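Long-range contact in colicin-D (Escherichia coli, PDB 5ZNM), which kills competing Escherichia coli and closely related bacteria by inhibiting protein synthesis, acting as a tRNA-cleaving toxin through its C-terminal domain: residues 48-60 with 262-275. Sequence-based numbering, arbitrary orientation.
Sequences LVLNNTASSVQLA and FIYWRPDAAGTGVE
R266 reaches into the 51-56 connection, where its guanidinium meets the carbonyls of N51, T53 and S56. Its NH2 donates to S56 O at 3.2 Å, in the guanidinium plane and on a carbonyl lone pair, while NH1 makes a weak bond to N51 O and shares a water with S56 O. T53 O lies over one guanidinium face, 3.2 Å from R266 CZ. With CG set between the backbone N and carbonyl carbon (chi1 61°) and the chain extended from there to NE, the charged end is carried in among these carbonyls.

The carboxylate of E275 ties the arginine to the type II turn: OE2 takes R266 NE at 2.6 Å on its anti lone pair, in a salt bridge, and S55 N at 2.7 Å, nearly straight, on its syn lone pair. Q58 braces the opposite flank, its NE2 donating to N51 O and S56 OG, and its OE1 accepting from N51 N.

Apolar and edge contacts fill in around this polar centre. L50 CD1 touches Y264 CE1 at 3.8 Å and the rim of the F262 ring; N52 ND2 sits at the Y264 ring edge, its amide 24° from the ring plane. A54 CB packs on A269 CB, and a water bridges N52 O and P267 O.

The contact joins strand 49-51 and the 51-56 connection to the edge hairpin, strands 262-267 and 274-281, of a five-stranded antiparallel sheet, probably in the central domain. Strand 126-131 separates strands 56-61 and 274-281, strand 207-212 pairs with 49-51, and helix 3-22 packs against P267 and V274.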
loop_
_atom_site.group_PDB
_atom_site.type_symbol
_atom_site.label_atom_id
_atom_site.label_comp_id
_atom_site.label_asym_id
_atom_site.label_seq_id
_atom_site.Cartn_x
_atom_site.Cartn_y
_atom_site.Cartn_z
ATOM N N LEU A 48 19.830 8.832 0.925
ATOM C CA LEU A 48 18.865 7.852 1.411
ATOM C C LEU A 48 17.766 8.621 2.120
ATOM O O LEU A 48 18.048 9.380 3.053
ATOM C CB LEU A 48 19.505 6.861 2.378
ATOM C CG LEU A 48 20.407 5.756 1.844
ATOM C CD1 LEU A 48 21.081 5.107 3.040
ATOM C CD2 LEU A 48 19.577 4.735 1.067
ATOM N N VAL A 49 16.522 8.431 1.686
ATOM C CA VAL A 49 15.403 9.195 2.219
ATOM C C VAL A 49 14.397 8.250 2.864
ATOM O O VAL A 49 14.006 7.233 2.267
ATOM C CB VAL A 49 14.722 10.041 1.127
ATOM C CG1 VAL A 49 13.590 10.909 1.731
ATOM C CG2 VAL A 49 15.756 10.878 0.393
ATOM N N LEU A 50 13.995 8.593 4.086
ATOM C CA LEU A 50 12.812 8.069 4.751
ATOM C C LEU A 50 11.650 9.029 4.533
ATOM O O LEU A 50 11.802 10.244 4.698
ATOM C CB LEU A 50 13.057 7.918 6.254
ATOM C CG LEU A 50 14.046 6.866 6.723
ATOM C CD1 LEU A 50 14.538 7.185 8.129
ATOM C CD2 LEU A 50 13.357 5.499 6.662
ATOM N N ASN A 51 10.489 8.496 4.179
ATOM C CA ASN A 51 9.283 9.302 4.114
ATOM C C ASN A 51 8.484 9.107 5.394
ATOM O O ASN A 51 8.432 8.000 5.935
ATOM C CB ASN A 51 8.439 8.932 2.893
ATOM C CG ASN A 51 9.076 9.377 1.598
ATOM O OD1 ASN A 51 9.883 10.315 1.582
ATOM N ND2 ASN A 51 8.710 8.714 0.494
ATOM N N ASN A 52 7.855 10.178 5.888
ATOM C CA ASN A 52 7.003 10.041 7.061
ATOM C C ASN A 52 5.557 9.680 6.692
ATOM O O ASN A 52 4.617 10.136 7.337
ATOM C CB ASN A 52 7.059 11.305 7.925
ATOM C CG ASN A 52 8.270 11.325 8.862
ATOM O OD1 ASN A 52 8.456 12.261 9.649
ATOM N ND2 ASN A 52 9.090 10.295 8.784
ATOM N N THR A 53 5.374 8.874 5.653
ATOM C CA THR A 53 4.102 8.222 5.369
ATOM C C THR A 53 3.748 7.251 6.492
ATOM O O THR A 53 4.459 6.271 6.716
ATOM C CB THR A 53 4.230 7.470 4.047
ATOM O OG1 THR A 53 4.832 8.342 3.076
ATOM C CG2 THR A 53 2.861 6.996 3.558
ATOM N N ALA A 54 2.654 7.507 7.199
ATOM C CA ALA A 54 2.407 6.751 8.422
ATOM C C ALA A 54 2.056 5.299 8.113
ATOM O O ALA A 54 1.389 5.002 7.115
ATOM C CB ALA A 54 1.285 7.396 9.233
ATOM N N SER A 55 2.512 4.396 8.986
ATOM C CA SER A 55 2.161 2.977 8.916
ATOM C C SER A 55 2.620 2.336 7.611
ATOM O O SER A 55 1.961 1.449 7.081
ATOM C CB SER A 55 0.654 2.763 9.103
ATOM O OG SER A 55 0.250 3.183 10.401
ATOM N N SER A 56 3.748 2.774 7.070
ATOM C CA SER A 56 4.183 2.304 5.767
ATOM C C SER A 56 5.425 1.431 5.903
ATOM O O SER A 56 6.173 1.515 6.874
ATOM C CB SER A 56 4.462 3.491 4.833
ATOM O OG SER A 56 5.550 4.288 5.308
ATOM N N VAL A 57 5.608 0.562 4.920
ATOM C CA VAL A 57 6.859 -0.168 4.720
ATOM C C VAL A 57 7.586 0.494 3.563
ATOM O O VAL A 57 6.972 0.815 2.538
ATOM C CB VAL A 57 6.595 -1.658 4.424
ATOM C CG1 VAL A 57 7.919 -2.403 4.159
ATOM C CG2 VAL A 57 5.819 -2.304 5.569
ATOM N N GLN A 58 8.896 0.700 3.709
ATOM C CA GLN A 58 9.634 1.408 2.678
ATOM C C GLN A 58 10.953 0.708 2.403
ATOM O O GLN A 58 11.583 0.140 3.303
ATOM C CB GLN A 58 9.915 2.864 3.067
ATOM C CG GLN A 58 8.649 3.731 3.112
ATOM C CD GLN A 58 8.920 5.113 3.706
ATOM O OE1 GLN A 58 9.973 5.700 3.472
ATOM N NE2 GLN A 58 7.960 5.631 4.497
ATOM N N LEU A 59 11.375 0.786 1.146
ATOM C CA LEU A 59 12.686 0.303 0.729
ATOM C C LEU A 59 13.306 1.390 -0.122
ATOM O O LEU A 59 12.755 1.749 -1.165
ATOM C CB LEU A 59 12.579 -1.008 -0.051
ATOM C CG LEU A 59 13.873 -1.539 -0.657
ATOM C CD1 LEU A 59 14.899 -1.819 0.420
ATOM C CD2 LEU A 59 13.603 -2.806 -1.468
ATOM N N ALA A 60 14.423 1.942 0.335
ATOM C CA ALA A 60 15.107 2.993 -0.398
ATOM C C ALA A 60 16.461 2.474 -0.848
ATOM O O ALA A 60 17.123 1.724 -0.124
ATOM C CB ALA A 60 15.269 4.264 0.454
ATOM N N PHE A 262 18.181 1.103 13.570
ATOM C CA PHE A 262 17.784 2.041 14.609
ATOM C C PHE A 262 16.270 2.172 14.599
ATOM O O PHE A 262 15.586 1.629 13.731
ATOM C CB PHE A 262 18.454 3.409 14.413
ATOM C CG PHE A 262 18.054 4.125 13.133
ATOM C CD1 PHE A 262 18.722 3.871 11.937
ATOM C CD2 PHE A 262 17.032 5.079 13.143
ATOM C CE1 PHE A 262 18.380 4.533 10.773
ATOM C CE2 PHE A 262 16.672 5.747 11.986
ATOM C CZ PHE A 262 17.349 5.475 10.787
ATOM N N ILE A 263 15.756 2.903 15.581
ATOM C CA ILE A 263 14.344 3.255 15.649
ATOM C C ILE A 263 14.239 4.775 15.684
ATOM O O ILE A 263 15.075 5.448 16.304
ATOM C CB ILE A 263 13.680 2.599 16.880
ATOM C CG1 ILE A 263 13.603 1.082 16.657
ATOM C CG2 ILE A 263 12.289 3.177 17.142
ATOM C CD1 ILE A 263 13.262 0.287 17.887
ATOM N N TYR A 264 13.262 5.323 14.961
ATOM C CA TYR A 264 12.910 6.732 15.117
ATOM C C TYR A 264 11.388 6.847 15.147
ATOM O O TYR A 264 10.661 5.898 14.824
ATOM C CB TYR A 264 13.523 7.605 14.011
ATOM C CG TYR A 264 12.734 7.659 12.728
ATOM C CD1 TYR A 264 12.575 6.525 11.927
ATOM C CD2 TYR A 264 12.137 8.835 12.316
ATOM C CE1 TYR A 264 11.845 6.576 10.748
ATOM C CE2 TYR A 264 11.399 8.893 11.147
ATOM C CZ TYR A 264 11.257 7.770 10.364
ATOM O OH TYR A 264 10.512 7.851 9.202
ATOM N N TRP A 265 10.903 8.022 15.553
ATOM C CA TRP A 265 9.469 8.284 15.656
ATOM C C TRP A 265 9.013 9.229 14.549
ATOM O O TRP A 265 9.733 10.170 14.208
ATOM C CB TRP A 265 9.129 8.915 17.006
ATOM C CG TRP A 265 9.378 8.038 18.163
ATOM C CD1 TRP A 265 10.537 7.935 18.881
ATOM C CD2 TRP A 265 8.451 7.129 18.756
ATOM N NE1 TRP A 265 10.386 7.018 19.885
ATOM C CE2 TRP A 265 9.113 6.508 19.834
ATOM C CE3 TRP A 265 7.118 6.782 18.483
ATOM C CZ2 TRP A 265 8.499 5.557 20.640
ATOM C CZ3 TRP A 265 6.502 5.837 19.287
ATOM C CH2 TRP A 265 7.198 5.232 20.355
ATOM N N ARG A 266 7.827 8.986 13.998
ATOM C CA ARG A 266 7.153 9.882 13.068
ATOM C C ARG A 266 5.716 10.068 13.519
ATOM O O ARG A 266 5.197 9.268 14.307
ATOM C CB ARG A 266 7.161 9.366 11.615
ATOM C CG ARG A 266 6.449 8.025 11.401
ATOM C CD ARG A 266 6.604 7.524 9.932
ATOM N NE ARG A 266 6.149 6.146 9.790
ATOM C CZ ARG A 266 6.633 5.279 8.902
ATOM N NH1 ARG A 266 7.588 5.647 8.057
ATOM N NH2 ARG A 266 6.172 4.035 8.873
ATOM N N PRO A 267 5.046 11.123 13.054
ATOM C CA PRO A 267 3.629 11.285 13.402
ATOM C C PRO A 267 2.813 10.100 12.910
ATOM O O PRO A 267 3.150 9.446 11.913
ATOM C CB PRO A 267 3.226 12.586 12.696
ATOM C CG PRO A 267 4.505 13.364 12.539
ATOM C CD PRO A 267 5.556 12.273 12.282
ATOM N N ASP A 268 1.738 9.802 13.641
ATOM C CA ASP A 268 0.843 8.745 13.202
ATOM C C ASP A 268 -0.053 9.242 12.066
ATOM O O ASP A 268 0.052 10.383 11.598
ATOM C CB ASP A 268 0.038 8.190 14.380
ATOM C CG ASP A 268 -0.862 9.234 15.051
ATOM O OD1 ASP A 268 -1.036 10.346 14.517
ATOM O OD2 ASP A 268 -1.396 8.921 16.133
ATOM N N ALA A 269 -0.915 8.347 11.577
ATOM C CA ALA A 269 -1.730 8.667 10.404
ATOM C C ALA A 269 -2.635 9.875 10.656
ATOM O O ALA A 269 -2.824 10.716 9.767
ATOM C CB ALA A 269 -2.551 7.437 9.990
ATOM N N ALA A 270 -3.211 9.972 11.860
ATOM C CA ALA A 270 -4.036 11.116 12.224
ATOM C C ALA A 270 -3.223 12.396 12.339
ATOM O O ALA A 270 -3.792 13.487 12.234
ATOM C CB ALA A 270 -4.752 10.845 13.552
ATOM N N GLY A 271 -1.914 12.282 12.549
ATOM C CA GLY A 271 -1.037 13.421 12.694
ATOM C C GLY A 271 -0.989 14.007 14.084
ATOM O O GLY A 271 -0.253 14.980 14.299
ATOM N N THR A 272 -1.737 13.444 15.038
ATOM C CA THR A 272 -1.827 13.977 16.393
ATOM C C THR A 272 -1.128 13.103 17.420
ATOM O O THR A 272 -1.045 13.489 18.591
ATOM C CB THR A 272 -3.302 14.151 16.790
ATOM O OG1 THR A 272 -3.990 12.902 16.621
ATOM C CG2 THR A 272 -3.944 15.216 15.912
ATOM N N GLY A 273 -0.644 11.934 17.016
ATOM C CA GLY A 273 0.115 11.049 17.875
ATOM C C GLY A 273 1.375 10.594 17.155
ATOM O O GLY A 273 1.767 11.213 16.162
ATOM N N VAL A 274 2.024 9.528 17.631
ATOM C CA VAL A 274 3.326 9.123 17.103
ATOM C C VAL A 274 3.380 7.614 16.909
ATOM O O VAL A 274 2.626 6.851 17.522
ATOM C CB VAL A 274 4.507 9.569 18.013
ATOM C CG1 VAL A 274 4.555 11.087 18.139
ATOM C CG2 VAL A 274 4.407 8.934 19.382
ATOM N N GLU A 275 4.301 7.184 16.040
ATOM C CA GLU A 275 4.527 5.764 15.808
ATOM C C GLU A 275 6.011 5.511 15.619
ATOM O O GLU A 275 6.712 6.310 14.990
ATOM C CB GLU A 275 3.757 5.240 14.578
ATOM C CG GLU A 275 4.019 5.986 13.305
ATOM C CD GLU A 275 3.348 5.333 12.095
ATOM O OE1 GLU A 275 2.194 4.849 12.214
ATOM O OE2 GLU A 275 3.978 5.317 11.025
HETATM O O HOH W 1 3.331 10.874 9.439
HETATM O O HOH W 2 8.673 3.091 6.741
#